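VP1 (PDB 4FMH) forms the disulfide-linked pentamers that build the icosahedral capsid of Merkel cell polyomavirus and binds sialylated oligosaccharides during attachment to host cells. Local coordinates at residues A123-S128 and F261-S266; Y132-I137 and S254-V259; E140-Q145 and S210-S215. All coordinates share one frame; numbering follows the deposited sequence.

Contact 1: A123-S128 and F261-S266. With SIA (N-acetyl-alpha-neuraminic acid), chain U.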
ATOM      1  N   ALA B 123      21.840   1.772 -16.468  1.00 12.30           N
ATOM      2  CA  ALA B 123      21.803   3.012 -15.702  1.00 12.75           C
ATOM      3  C   ALA B 123      22.273   2.775 -14.272  1.00 13.12           C
ATOM      4  O   ALA B 123      22.404   1.626 -13.838  1.00 12.10           O
ATOM      5  CB  ALA B 123      20.373   3.573 -15.705  1.00 13.53           C
ATOM      6  N   GLY B 124      22.522   3.861 -13.541  1.00 11.99           N
ATOM      7  CA  GLY B 124      22.866   3.770 -12.127  1.00 11.41           C
ATOM      8  C   GLY B 124      21.707   3.268 -11.292  1.00 12.34           C
ATOM      9  O   GLY B 124      20.543   3.458 -11.657  1.00 12.69           O
ATOM     10  N   ILE B 125      22.020   2.605 -10.182  1.00 12.79           N
ATOM     11  CA  ILE B 125      21.011   2.271  -9.180  1.00 12.70           C
ATOM     12  C   ILE B 125      20.528   3.593  -8.582  1.00 12.84           C
ATOM     13  O   ILE B 125      21.333   4.342  -8.020  1.00 12.58           O
ATOM     14  CB  ILE B 125      21.569   1.357  -8.052  1.00 13.28           C
ATOM     15  CG1 ILE B 125      22.083   0.034  -8.637  1.00 15.13           C
ATOM     16  CG2 ILE B 125      20.493   1.108  -6.973  1.00 12.22           C
ATOM     17  CD1 ILE B 125      22.994  -0.755  -7.711  1.00 16.94           C
ATOM     18  N   PRO B 126      19.221   3.894  -8.722  1.00 12.70           N
ATOM     19  CA  PRO B 126      18.708   5.151  -8.188  1.00 13.70           C
ATOM     20  C   PRO B 126      18.783   5.197  -6.669  1.00 12.42           C
ATOM     21  O   PRO B 126      18.821   4.149  -6.013  1.00 13.89           O
ATOM     22  CB  PRO B 126      17.245   5.177  -8.654  1.00 12.98           C
ATOM     23  CG  PRO B 126      16.906   3.787  -8.994  1.00 14.85           C
ATOM     24  CD  PRO B 126      18.164   3.069  -9.341  1.00 12.97           C
ATOM     25  N   VAL B 127      18.823   6.411  -6.126  1.00 11.78           N
ATOM     26  CA  VAL B 127      18.740   6.633  -4.685  1.00 10.86           C
ATOM     27  C   VAL B 127      17.533   5.863  -4.123  1.00 10.09           C
ATOM     28  O   VAL B 127      16.383   6.114  -4.505  1.00 10.87           O
ATOM     29  CB  VAL B 127      18.697   8.145  -4.350  1.00 10.50           C
ATOM     30  CG1 VAL B 127      18.527   8.362  -2.854  1.00 11.42           C
ATOM     31  CG2 VAL B 127      19.993   8.831  -4.839  1.00 11.91           C
ATOM     32  N   SER B 128      17.807   4.944  -3.206  0.70  9.98           N
ATOM     33  CA  SER B 128      16.797   4.011  -2.708  0.70  9.83           C
ATOM     34  C   SER B 128      17.294   3.324  -1.445  0.70  9.99           C
ATOM     35  O   SER B 128      18.462   3.455  -1.071  0.70 10.75           O
ATOM     36  CB  SER B 128      16.458   2.966  -3.778  0.70  9.74           C
ATOM     37  OG  SER B 128      17.627   2.332  -4.259  0.70  9.48           O
ATOM     38  N   PHE B 261      20.149   5.537  -0.253  1.00  8.65           N
ATOM     39  CA  PHE B 261      21.584   5.424  -0.487  1.00 10.38           C
ATOM     40  C   PHE B 261      21.977   5.890  -1.877  1.00 11.64           C
ATOM     41  O   PHE B 261      21.268   5.621  -2.854  1.00 10.67           O
ATOM     42  CB  PHE B 261      22.054   3.970  -0.374  1.00 11.11           C
ATOM     43  CG  PHE B 261      21.922   3.371   0.996  1.00 10.26           C
ATOM     44  CD1 PHE B 261      22.820   3.696   2.006  1.00 10.64           C
ATOM     45  CD2 PHE B 261      20.917   2.434   1.259  1.00 12.84           C
ATOM     46  CE1 PHE B 261      22.711   3.111   3.274  1.00 11.73           C
ATOM     47  CE2 PHE B 261      20.803   1.845   2.522  1.00 13.39           C
ATOM     48  CZ  PHE B 261      21.704   2.195   3.527  1.00 11.57           C
ATOM     49  N   LEU B 262      23.124   6.567  -1.953  1.00 11.52           N
ATOM     50  CA  LEU B 262      23.844   6.730  -3.203  1.00 12.33           C
ATOM     51  C   LEU B 262      24.762   5.519  -3.332  1.00 13.27           C
ATOM     52  O   LEU B 262      25.622   5.283  -2.472  1.00 14.34           O
ATOM     53  CB  LEU B 262      24.662   8.021  -3.203  1.00 12.43           C
ATOM     54  CG  LEU B 262      25.441   8.363  -4.486  1.00 14.47           C
ATOM     55  CD1 LEU B 262      24.509   8.655  -5.669  1.00 13.90           C
ATOM     56  CD2 LEU B 262      26.396   9.522  -4.243  1.00 14.53           C
ATOM     57  N   PHE B 263      24.550   4.739  -4.382  1.00 12.57           N
ATOM     58  CA  PHE B 263      25.332   3.531  -4.633  1.00 12.66           C
ATOM     59  C   PHE B 263      26.499   3.857  -5.543  1.00 12.70           C
ATOM     60  O   PHE B 263      26.299   4.213  -6.707  1.00 12.64           O
ATOM     61  CB  PHE B 263      24.453   2.474  -5.303  1.00 12.82           C
ATOM     62  CG  PHE B 263      23.455   1.836  -4.370  1.00 12.88           C
ATOM     63  CD1 PHE B 263      22.234   2.442  -4.113  1.00 13.49           C
ATOM     64  CD2 PHE B 263      23.745   0.630  -3.754  1.00 14.29           C
ATOM     65  CE1 PHE B 263      21.304   1.852  -3.247  1.00 14.32           C
ATOM     66  CE2 PHE B 263      22.823   0.027  -2.882  1.00 16.51           C
ATOM     67  CZ  PHE B 263      21.604   0.646  -2.629  1.00 13.66           C
ATOM     68  N   LYS B 264      27.709   3.735  -5.008  1.00 12.05           N
ATOM     69  CA  LYS B 264      28.920   4.088  -5.744  1.00 14.03           C
ATOM     70  C   LYS B 264      29.522   2.858  -6.435  1.00 15.14           C
ATOM     71  O   LYS B 264      29.383   1.740  -5.944  1.00 14.32           O
ATOM     72  CB  LYS B 264      29.943   4.732  -4.803  1.00 15.03           C
ATOM     73  CG  LYS B 264      29.400   5.946  -4.049  1.00 10.85           C
ATOM     74  CD  LYS B 264      30.408   6.464  -3.035  1.00 18.00           C
ATOM     75  CE  LYS B 264      29.887   7.728  -2.360  1.00 14.86           C
ATOM     76  NZ  LYS B 264      30.755   8.150  -1.225  1.00 14.08           N
ATOM     77  N   THR B 265      30.185   3.086  -7.570  1.00 16.63           N
ATOM     78  CA  THR B 265      30.769   2.023  -8.400  1.00 18.41           C
ATOM     79  C   THR B 265      31.507   0.933  -7.608  1.00 18.32           C
ATOM     80  O   THR B 265      31.327  -0.251  -7.868  1.00 18.56           O
ATOM     81  CB  THR B 265      31.730   2.619  -9.470  1.00 19.26           C
ATOM     82  OG1 THR B 265      31.074   3.690 -10.159  1.00 20.97           O
ATOM     83  CG2 THR B 265      32.167   1.555 -10.497  1.00 21.52           C
ATOM     84  N   SER B 266      32.329   1.347  -6.647  1.00 18.71           N
ATOM     85  CA  SER B 266      33.167   0.435  -5.867  1.00 18.74           C
ATOM     86  C   SER B 266      32.374  -0.510  -4.958  1.00 18.02           C
ATOM     87  O   SER B 266      32.912  -1.521  -4.496  1.00 17.72           O
ATOM     88  CB  SER B 266      34.111   1.251  -4.995  1.00 19.12           C
ATOM     89  OG  SER B 266      33.340   2.050  -4.115  1.00 20.56           O
TER
HETATM   90  C1  SIA U   2      35.354   4.709  -3.375  0.80 26.61           C
HETATM   91  C2  SIA U   2      35.934   6.088  -3.697  0.80 27.52           C
HETATM   92  C3  SIA U   2      34.780   7.070  -3.973  0.80 25.73           C
HETATM   93  C4  SIA U   2      34.037   7.543  -2.719  0.80 26.27           C
HETATM   94  C5  SIA U   2      35.007   8.026  -1.643  0.80 25.34           C
HETATM   95  C6  SIA U   2      36.127   7.010  -1.381  0.80 27.49           C
HETATM   96  C7  SIA U   2      37.175   7.609  -0.425  0.80 28.49           C
HETATM   97  C8  SIA U   2      38.110   6.580   0.228  0.80 31.83           C
HETATM   98  C9  SIA U   2      39.182   6.039  -0.714  0.80 33.77           C
HETATM   99  C10 SIA U   2      34.186   9.546   0.104  0.80 25.03           C
HETATM  100  C11 SIA U   2      33.349   9.665   1.338  0.80 17.67           C
HETATM  101  N5  SIA U   2      34.247   8.324  -0.438  0.80 25.67           N
HETATM  102  O1A SIA U   2      34.273   4.362  -3.911  0.80 15.86           O
HETATM  103  O1B SIA U   2      35.969   3.939  -2.596  0.80 24.98           O
HETATM  104  O4  SIA U   2      33.135   8.620  -3.035  0.80 15.71           O
HETATM  105  O6  SIA U   2      36.752   6.587  -2.613  0.80 26.71           O
HETATM  106  O7  SIA U   2      37.928   8.624  -1.105  0.80 26.53           O
HETATM  107  O8  SIA U   2      38.767   7.159   1.367  0.80 31.32           O
HETATM  108  O9  SIA U   2      38.747   4.766  -1.198  0.80 36.76           O
HETATM  109  O10 SIA U   2      34.771  10.510  -0.361  0.80 22.53           O
HETATM  110  O   HOH W   1      22.176   5.452  -5.697  1.00 12.26           O
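Ile125 and Phe263 meet where strand 250-263, in the jelly-roll part of VP1 held in this chain, runs out into the loop that helps form the sialic acid site, against residues 123-128, part of the loop that leads from strand 89-101 to strand 131-138. The contact is hydrophobic at its middle: Ile125 CG2 lies over one face of the Phe263 ring, 3.6 Å from Phe263 CD1, the line to the ring centroid 28° off the ring normal, a CH-pi contact. With CG1 beside the backbone N of Ile125 (chi1 -60°), it is CG2 that faces the ring.

Further back, the backbones take over. Phe261 N donates a nearly straight bond (178°) to Ser128 O over 2.8 Å. Beside it, Val127 CA approaches Phe261 O at 3.3 Å as a CA-H...O contact. Between these points and the aromatic contact sits a water held by three backbone groups. It donates to Ile125 O at 2.7 Å and to Phe261 O at 3.0 Å, and accepts from Phe263 N at 2.8 Å, so one water links three backbone atoms of this buried seam; it also lies at the edge of the Phe263 ring. Two other subunits close round the contact: Thr218 of one bonds Val127 O, and His119 of the other packs on Phe263.

Past Phe263 the chain reaches the glycan. Lys264, extended beyond CG, donates a hydrogen bond from NZ to O4 of N-acetyl-alpha-neuraminic acid, 3.0 Å; it also forms a salt bridge with Asp51 and a cation-pi contact with Trp45. Asp51 and Lys268 supply further bonds to the sugar. Across the pyranose ring, Ser266 OG donates a short bond of 2.5 Å to the carboxylate atom O1A.

Contact 2: Y132-I137 and S254-V259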
ATOM      1  N   TYR B 132      13.907   7.635   6.288  1.00  8.56           N
ATOM      2  CA  TYR B 132      13.417   8.088   7.580  1.00  9.30           C
ATOM      3  C   TYR B 132      12.892   9.496   7.396  1.00  9.11           C
ATOM      4  O   TYR B 132      13.633  10.391   6.968  1.00  9.07           O
ATOM      5  CB  TYR B 132      14.538   8.063   8.627  1.00  8.14           C
ATOM      6  CG  TYR B 132      14.108   8.452  10.026  1.00 10.06           C
ATOM      7  CD1 TYR B 132      13.433   7.542  10.852  1.00 10.15           C
ATOM      8  CD2 TYR B 132      14.379   9.725  10.530  1.00 10.10           C
ATOM      9  CE1 TYR B 132      13.030   7.897  12.146  1.00 11.58           C
ATOM     10  CE2 TYR B 132      13.979  10.093  11.818  1.00  9.40           C
ATOM     11  CZ  TYR B 132      13.313   9.178  12.618  1.00 12.00           C
ATOM     12  OH  TYR B 132      12.931   9.544  13.890  1.00 10.82           O
ATOM     13  N   HIS B 133      11.614   9.686   7.718  1.00  9.42           N
ATOM     14  CA  HIS B 133      10.962  10.974   7.533  1.00 10.27           C
ATOM     15  C   HIS B 133      10.159  11.355   8.754  1.00 10.93           C
ATOM     16  O   HIS B 133       9.328  10.583   9.229  1.00 11.46           O
ATOM     17  CB  HIS B 133      10.069  10.958   6.295  1.00 10.25           C
ATOM     18  CG  HIS B 133      10.814  10.641   5.044  1.00 11.80           C
ATOM     19  ND1 HIS B 133      11.554  11.585   4.362  1.00  8.31           N
ATOM     20  CD2 HIS B 133      10.989   9.473   4.385  1.00  8.53           C
ATOM     21  CE1 HIS B 133      12.132  11.013   3.321  1.00 11.70           C
ATOM     22  NE2 HIS B 133      11.804   9.734   3.311  1.00  8.79           N
ATOM     23  N   MET B 134      10.414  12.558   9.252  1.00 11.84           N
ATOM     24  CA  MET B 134       9.687  13.080  10.396  1.00 12.90           C
ATOM     25  C   MET B 134       9.716  14.600  10.380  1.00 12.37           C
ATOM     26  O   MET B 134      10.648  15.212   9.855  1.00 12.31           O
ATOM     27  CB  MET B 134      10.265  12.534  11.720  1.00 14.63           C
ATOM     28  CG  MET B 134      11.559  13.181  12.211  1.00 20.61           C
ATOM     29  SD  MET B 134      11.356  14.671  13.238  1.00 27.09           S
ATOM     30  CE  MET B 134      10.563  13.994  14.686  1.00 20.47           C
ATOM     31  N   PHE B 135       8.677  15.203  10.941  1.00 11.61           N
ATOM     32  CA  PHE B 135       8.692  16.632  11.229  1.00 11.08           C
ATOM     33  C   PHE B 135       7.933  16.851  12.527  1.00 11.49           C
ATOM     34  O   PHE B 135       7.084  16.028  12.910  1.00 10.23           O
ATOM     35  CB  PHE B 135       8.133  17.470  10.061  1.00 10.31           C
ATOM     36  CG  PHE B 135       6.631  17.398   9.902  1.00 13.33           C
ATOM     37  CD1 PHE B 135       6.041  16.378   9.162  1.00 12.94           C
ATOM     38  CD2 PHE B 135       5.809  18.371  10.480  1.00 13.29           C
ATOM     39  CE1 PHE B 135       4.655  16.316   9.004  1.00 15.75           C
ATOM     40  CE2 PHE B 135       4.426  18.320  10.322  1.00 14.36           C
ATOM     41  CZ  PHE B 135       3.848  17.296   9.588  1.00 11.77           C
ATOM     42  N   ALA B 136       8.268  17.945  13.209  1.00 11.48           N
ATOM     43  CA  ALA B 136       7.645  18.304  14.470  1.00 10.75           C
ATOM     44  C   ALA B 136       7.482  19.812  14.542  1.00 11.45           C
ATOM     45  O   ALA B 136       8.354  20.569  14.087  1.00 11.71           O
ATOM     46  CB  ALA B 136       8.492  17.821  15.632  1.00 11.57           C
ATOM     47  N   ILE B 137       6.355  20.229  15.100  1.00 10.50           N
ATOM     48  CA  ILE B 137       6.075  21.632  15.373  1.00 12.56           C
ATOM     49  C   ILE B 137       5.749  21.724  16.861  1.00 12.65           C
ATOM     50  O   ILE B 137       4.865  21.009  17.347  1.00 12.83           O
ATOM     51  CB  ILE B 137       4.867  22.158  14.550  1.00 12.83           C
ATOM     52  CG1 ILE B 137       4.988  21.795  13.052  1.00 13.65           C
ATOM     53  CG2 ILE B 137       4.666  23.672  14.789  1.00 13.62           C
ATOM     54  CD1 ILE B 137       6.147  22.453  12.307  1.00 13.52           C
ATOM     55  N   SER B 254      11.321  21.060  13.748  1.00 12.87           N
ATOM     56  CA  SER B 254      12.302  19.981  13.707  1.00 13.12           C
ATOM     57  C   SER B 254      11.964  19.021  12.589  1.00 12.05           C
ATOM     58  O   SER B 254      10.787  18.836  12.272  1.00 12.26           O
ATOM     59  CB  SER B 254      12.291  19.202  15.025  1.00 12.98           C
ATOM     60  OG  SER B 254      12.347  20.073  16.139  1.00 17.90           O
ATOM     61  N   CYS B 255      12.977  18.385  12.009  1.00 11.54           N
ATOM     62  CA  CYS B 255      12.713  17.379  10.972  1.00 10.89           C
ATOM     63  C   CYS B 255      13.914  16.503  10.628  1.00 10.86           C
ATOM     64  O   CYS B 255      15.043  16.751  11.067  1.00 11.05           O
ATOM     65  CB  CYS B 255      12.163  18.050   9.701  1.00 10.44           C
ATOM     66  SG  CYS B 255      13.355  19.073   8.825  1.00 15.95           S
ATOM     67  N   ALA B 256      13.647  15.465   9.845  1.00 10.62           N
ATOM     68  CA  ALA B 256      14.692  14.612   9.280  1.00 10.95           C
ATOM     69  C   ALA B 256      14.100  13.975   8.045  1.00 11.24           C
ATOM     70  O   ALA B 256      12.950  13.524   8.081  1.00 11.72           O
ATOM     71  CB  ALA B 256      15.116  13.542  10.269  1.00 11.01           C
ATOM     72  N   ASP B 257      14.861  13.963   6.953  1.00  9.68           N
ATOM     73  CA  ASP B 257      14.394  13.318   5.726  1.00 10.45           C
ATOM     74  C   ASP B 257      15.499  12.584   4.982  1.00 10.15           C
ATOM     75  O   ASP B 257      16.087  13.117   4.033  1.00 10.83           O
ATOM     76  CB  ASP B 257      13.689  14.327   4.815  1.00  9.51           C
ATOM     77  CG  ASP B 257      12.397  14.850   5.428  1.00 13.51           C
ATOM     78  OD1 ASP B 257      11.383  14.112   5.404  1.00 12.43           O
ATOM     79  OD2 ASP B 257      12.408  15.987   5.956  1.00 13.50           O
ATOM     80  N   ILE B 258      15.782  11.364   5.438  1.00  9.81           N
ATOM     81  CA  ILE B 258      16.720  10.465   4.762  1.00  9.44           C
ATOM     82  C   ILE B 258      15.964   9.799   3.617  1.00  9.27           C
ATOM     83  O   ILE B 258      14.893   9.225   3.830  1.00  7.40           O
ATOM     84  CB  ILE B 258      17.298   9.412   5.727  1.00  9.46           C
ATOM     85  CG1 ILE B 258      18.097  10.106   6.838  1.00 10.64           C
ATOM     86  CG2 ILE B 258      18.176   8.399   4.961  1.00  8.28           C
ATOM     87  CD1 ILE B 258      18.419   9.219   8.056  1.00 10.79           C
ATOM     88  N   VAL B 259      16.509   9.898   2.405  1.00  9.12           N
ATOM     89  CA  VAL B 259      15.785   9.437   1.203  1.00  9.24           C
ATOM     90  C   VAL B 259      16.412   8.215   0.534  1.00 10.56           C
ATOM     91  O   VAL B 259      15.934   7.755  -0.508  1.00 11.35           O
ATOM     92  CB  VAL B 259      15.614  10.563   0.155  1.00  9.49           C
ATOM     93  CG1 VAL B 259      14.661  11.635   0.676  1.00  9.83           C
ATOM     94  CG2 VAL B 259      16.972  11.157  -0.252  1.00  8.53           C
TER
HETATM   95  O   HOH W   2       9.762  20.934  16.676  1.00 13.89           O
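His133 reaches across to Asp257, its partner in a non-hydrogen-bonded antiparallel pair. Its CB lies 3.5 Å from Asp257 OD1; with CG beside the backbone N (chi1 -59°), the ring leans over the neighbouring strand. ND1 then donates to Asp257 OD1 at 2.7 Å, the acceptor lying in the ring plane and offering its anti lone pair. The carboxylate is turned 38° from the imidazole, and the same OD1 forms a salt bridge with Arg276. Further round the ring, CE1 touches Val259 CG1 at the ring edge, 3.7 Å away. NE2, at the tip, is bonded to Asn131 OD1; both nitrogens so engaged restrain the ring's rotation, and the carboxylate beside it would favour a protonated imidazole.

The opposite face of the sheet, bearing Tyr132, Met134, Ala136, Ser254, Ala256 and Ile258, is mostly apolar. There Ala256 CB abuts the edge of the Tyr132 ring, 3.9 Å from CD2, while Met134 CG closes on the same methyl. The tyrosine's hydroxyl bonds that of Tyr70.

Two backbone bonds each join Tyr132 with Ile258, Met134 with Ala256 and Ala136 with Ser254; the Ala136 N to Ser254 O bond is 2.8 Å. The segment axes run 4.5 Å apart at 171°, a regular antiparallel ladder in the beta-sheet of the viral jelly roll.

Contact 3: E140-Q145 and S210-S215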
ATOM      1  N   GLU B 140       8.171  24.667  22.158  1.00 18.13           N
ATOM      2  CA  GLU B 140       9.371  24.432  22.956  1.00 19.06           C
ATOM      3  C   GLU B 140      10.145  23.292  22.281  1.00 18.03           C
ATOM      4  O   GLU B 140       9.593  22.626  21.399  1.00 15.78           O
ATOM      5  CB  GLU B 140       9.004  24.078  24.402  1.00 20.14           C
ATOM      6  CG  GLU B 140       8.213  22.788  24.573  1.00 21.90           C
ATOM      7  CD  GLU B 140       7.640  22.653  25.969  1.00 28.63           C
ATOM      8  OE1 GLU B 140       8.236  21.926  26.791  1.00 32.21           O
ATOM      9  OE2 GLU B 140       6.605  23.294  26.250  1.00 27.03           O
ATOM     10  N   PRO B 141      11.417  23.064  22.683  1.00 17.78           N
ATOM     11  CA  PRO B 141      12.194  22.011  22.023  1.00 16.62           C
ATOM     12  C   PRO B 141      11.504  20.650  22.091  1.00 16.09           C
ATOM     13  O   PRO B 141      10.821  20.345  23.079  1.00 16.69           O
ATOM     14  CB  PRO B 141      13.496  21.963  22.831  1.00 17.54           C
ATOM     15  CG  PRO B 141      13.604  23.299  23.494  1.00 18.41           C
ATOM     16  CD  PRO B 141      12.199  23.766  23.724  1.00 17.71           C
ATOM     17  N   LEU B 142      11.679  19.850  21.041  1.00 14.44           N
ATOM     18  CA  LEU B 142      11.155  18.485  21.014  1.00 14.39           C
ATOM     19  C   LEU B 142      11.885  17.629  22.054  1.00 14.41           C
ATOM     20  O   LEU B 142      13.119  17.663  22.145  1.00 14.35           O
ATOM     21  CB  LEU B 142      11.323  17.883  19.618  1.00 12.78           C
ATOM     22  CG  LEU B 142      10.678  16.528  19.337  1.00 14.53           C
ATOM     23  CD1 LEU B 142       9.162  16.671  19.276  1.00 12.86           C
ATOM     24  CD2 LEU B 142      11.226  15.941  18.036  1.00 13.35           C
ATOM     25  N   ASP B 143      11.120  16.887  22.847  1.00 13.58           N
ATOM     26  CA  ASP B 143      11.700  15.988  23.840  1.00 15.14           C
ATOM     27  C   ASP B 143      12.160  14.714  23.153  1.00 14.55           C
ATOM     28  O   ASP B 143      11.429  14.145  22.344  1.00 13.66           O
ATOM     29  CB  ASP B 143      10.688  15.663  24.944  1.00 15.43           C
ATOM     30  CG  ASP B 143      10.296  16.897  25.758  1.00 19.45           C
ATOM     31  OD1 ASP B 143      11.188  17.486  26.398  1.00 21.27           O
ATOM     32  OD2 ASP B 143       9.101  17.274  25.753  1.00 19.98           O
ATOM     33  N   LEU B 144      13.368  14.268  23.489  1.00 14.70           N
ATOM     34  CA  LEU B 144      13.955  13.080  22.862  1.00 13.83           C
ATOM     35  C   LEU B 144      14.168  11.940  23.845  1.00 14.14           C
ATOM     36  O   LEU B 144      14.461  12.164  25.016  1.00 13.79           O
ATOM     37  CB  LEU B 144      15.295  13.429  22.205  1.00 13.45           C
ATOM     38  CG  LEU B 144      15.305  14.531  21.141  1.00 14.28           C
ATOM     39  CD1 LEU B 144      16.737  14.910  20.753  1.00 14.70           C
ATOM     40  CD2 LEU B 144      14.498  14.124  19.912  1.00 13.92           C
ATOM     41  N   GLN B 145      14.032  10.718  23.342  1.00 13.09           N
ATOM     42  CA  GLN B 145      14.340   9.510  24.089  1.00 13.64           C
ATOM     43  C   GLN B 145      15.511   8.836  23.377  1.00 13.42           C
ATOM     44  O   GLN B 145      15.498   8.700  22.152  1.00 12.51           O
ATOM     45  CB  GLN B 145      13.122   8.572  24.124  1.00 12.48           C
ATOM     46  CG  GLN B 145      13.409   7.158  24.663  1.00 13.16           C
ATOM     47  CD  GLN B 145      13.758   7.130  26.147  1.00 16.80           C
ATOM     48  OE1 GLN B 145      12.963   7.549  26.992  1.00 17.72           O
ATOM     49  NE2 GLN B 145      14.943   6.606  26.474  1.00 13.62           N
ATOM     50  N   SER B 210       4.144  19.808  21.747  1.00 13.36           N
ATOM     51  CA  SER B 210       4.608  19.600  20.372  1.00 13.59           C
ATOM     52  C   SER B 210       3.696  18.605  19.656  1.00 12.82           C
ATOM     53  O   SER B 210       3.005  17.819  20.299  1.00 13.65           O
ATOM     54  CB  SER B 210       6.040  19.058  20.354  1.00 12.69           C
ATOM     55  OG  SER B 210       6.973  20.008  20.846  1.00 15.63           O
ATOM     56  N   ARG B 211       3.700  18.657  18.324  1.00 12.53           N
ATOM     57  CA  ARG B 211       3.083  17.635  17.489  1.00 12.35           C
ATOM     58  C   ARG B 211       4.168  17.077  16.581  1.00 12.25           C
ATOM     59  O   ARG B 211       4.877  17.841  15.919  1.00 12.32           O
ATOM     60  CB  ARG B 211       1.948  18.224  16.638  1.00 12.79           C
ATOM     61  CG  ARG B 211       0.948  19.096  17.393  1.00 12.19           C
ATOM     62  CD  ARG B 211       0.101  18.303  18.385  1.00  9.63           C
ATOM     63  NE  ARG B 211      -0.845  19.181  19.078  1.00 17.81           N
ATOM     64  CZ  ARG B 211      -0.651  19.724  20.284  1.00 21.06           C
ATOM     65  NH1 ARG B 211       0.456  19.478  20.981  1.00 18.25           N
ATOM     66  NH2 ARG B 211      -1.578  20.518  20.802  1.00 19.94           N
ATOM     67  N   TYR B 212       4.328  15.755  16.564  1.00 11.71           N
ATOM     68  CA  TYR B 212       5.321  15.149  15.677  1.00  9.77           C
ATOM     69  C   TYR B 212       4.730  13.986  14.899  1.00  9.86           C
ATOM     70  O   TYR B 212       3.771  13.353  15.352  1.00  9.23           O
ATOM     71  CB  TYR B 212       6.588  14.733  16.437  1.00  9.86           C
ATOM     72  CG  TYR B 212       6.401  13.642  17.460  1.00 12.46           C
ATOM     73  CD1 TYR B 212       6.370  12.292  17.084  1.00 14.30           C
ATOM     74  CD2 TYR B 212       6.292  13.954  18.819  1.00 12.56           C
ATOM     75  CE1 TYR B 212       6.202  11.278  18.044  1.00 12.39           C
ATOM     76  CE2 TYR B 212       6.135  12.958  19.778  1.00 13.51           C
ATOM     77  CZ  TYR B 212       6.092  11.627  19.385  1.00 15.89           C
ATOM     78  OH  TYR B 212       5.935  10.648  20.343  1.00 13.34           O
ATOM     79  N   TYR B 213       5.310  13.726  13.727  1.00  9.60           N
ATOM     80  CA  TYR B 213       4.776  12.769  12.763  1.00  9.57           C
ATOM     81  C   TYR B 213       5.981  12.179  12.055  1.00  9.27           C
ATOM     82  O   TYR B 213       6.828  12.926  11.576  1.00 10.45           O
ATOM     83  CB  TYR B 213       3.895  13.482  11.719  1.00  9.45           C
ATOM     84  CG  TYR B 213       2.873  14.446  12.286  1.00 11.47           C
ATOM     85  CD1 TYR B 213       1.552  14.045  12.500  1.00 13.71           C
ATOM     86  CD2 TYR B 213       3.225  15.763  12.604  1.00 12.38           C
ATOM     87  CE1 TYR B 213       0.611  14.929  13.022  1.00 10.85           C
ATOM     88  CE2 TYR B 213       2.294  16.648  13.131  1.00 14.00           C
ATOM     89  CZ  TYR B 213       0.991  16.228  13.337  1.00 12.46           C
ATOM     90  OH  TYR B 213       0.071  17.111  13.853  1.00 10.59           O
ATOM     91  N   GLY B 214       6.059  10.854  11.973  1.00  9.39           N
ATOM     92  CA  GLY B 214       7.243  10.224  11.394  1.00  9.31           C
ATOM     93  C   GLY B 214       7.046   8.801  10.927  1.00  9.21           C
ATOM     94  O   GLY B 214       6.035   8.180  11.234  1.00  8.53           O
ATOM     95  N   SER B 215       8.039   8.294  10.197  1.00  9.87           N
ATOM     96  CA  SER B 215       8.013   6.946   9.639  1.00  8.87           C
ATOM     97  C   SER B 215       9.430   6.502   9.290  1.00 10.23           C
ATOM     98  O   SER B 215      10.326   7.334   9.052  1.00 10.09           O
ATOM     99  CB  SER B 215       7.116   6.897   8.391  1.00  8.35           C
ATOM    100  OG  SER B 215       7.685   7.660   7.331  1.00 10.82           O
TER
HETATM  101  O   HOH W   3       9.157  20.911  19.387  1.00 13.92           O
HETATM  102  O   HOH W   4       8.214  19.404  22.983  1.00 13.03           O
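Ser210 OG is gripped by two waters that carry it to the backbone of residues 140-141, the direct gap to Glu140 O being 3.7 Å. One water donates to OG at 2.8 Å and to Glu140 O at 2.7 Å. The other accepts from OG over a short 2.5 Å and donates to Pro141 O at 2.8 Å. The hydroxyl thus both gives and receives a bond, and the two waters bridge the turn to the first residue of strand 210-217. OG stands beside the backbone N of Ser210 (chi1 -67°), anti to the carbonyl carbon, which turns it toward the carbonyls of Glu140 and Pro141 so that both waters can bridge.

Next to this wet end the contact is apolar and rests on one branch of Leu142. With CG anti to the backbone N (chi1 -172°), its CD1 comes within 4.0 Å of Tyr212 CD2 and 4.1 Å of Ser210 CB, the leucine and tyrosine side chains crossing at about a right angle. Tyr212 OH is hydrogen-bonded to Glu100 of a neighbouring subunit.

Leu142 also packs on Met134 and Ala136 of strand 131-138, the partner of strand 210-217. Strand 142-146, between strands 186-189 and 200-202 in a small antiparallel sheet, is thereby laid against the main jelly-roll sheet, which continues through residues 213-215 into a strand of that neighbouring subunit.

Contacts 1 and 2 share strand 250-263, their centres 23 Å apart, and meet where Val127 CG1 lies 3.5 Å from Val259 O. The strand runs outward from the ladder near the centre of the chain and leads into the loop of the sialic acid site, to which, of the three contacts, only contact 1 contributes, through Lys264 and Ser266. Contact 3 centres 10 Å from contact 2 and adjoins it through strand 210-217: His133 O to Ser215 N and Ile137 O to Arg211 N are probable hydrogen bonds of 2.8 Å, and the rings of Phe135 and Tyr213 stack. Contacts 1 and 3 do not touch, with about 13 Å between nearest atoms. Along the chain, contact 3 nests within contact 2, and that within contact 1.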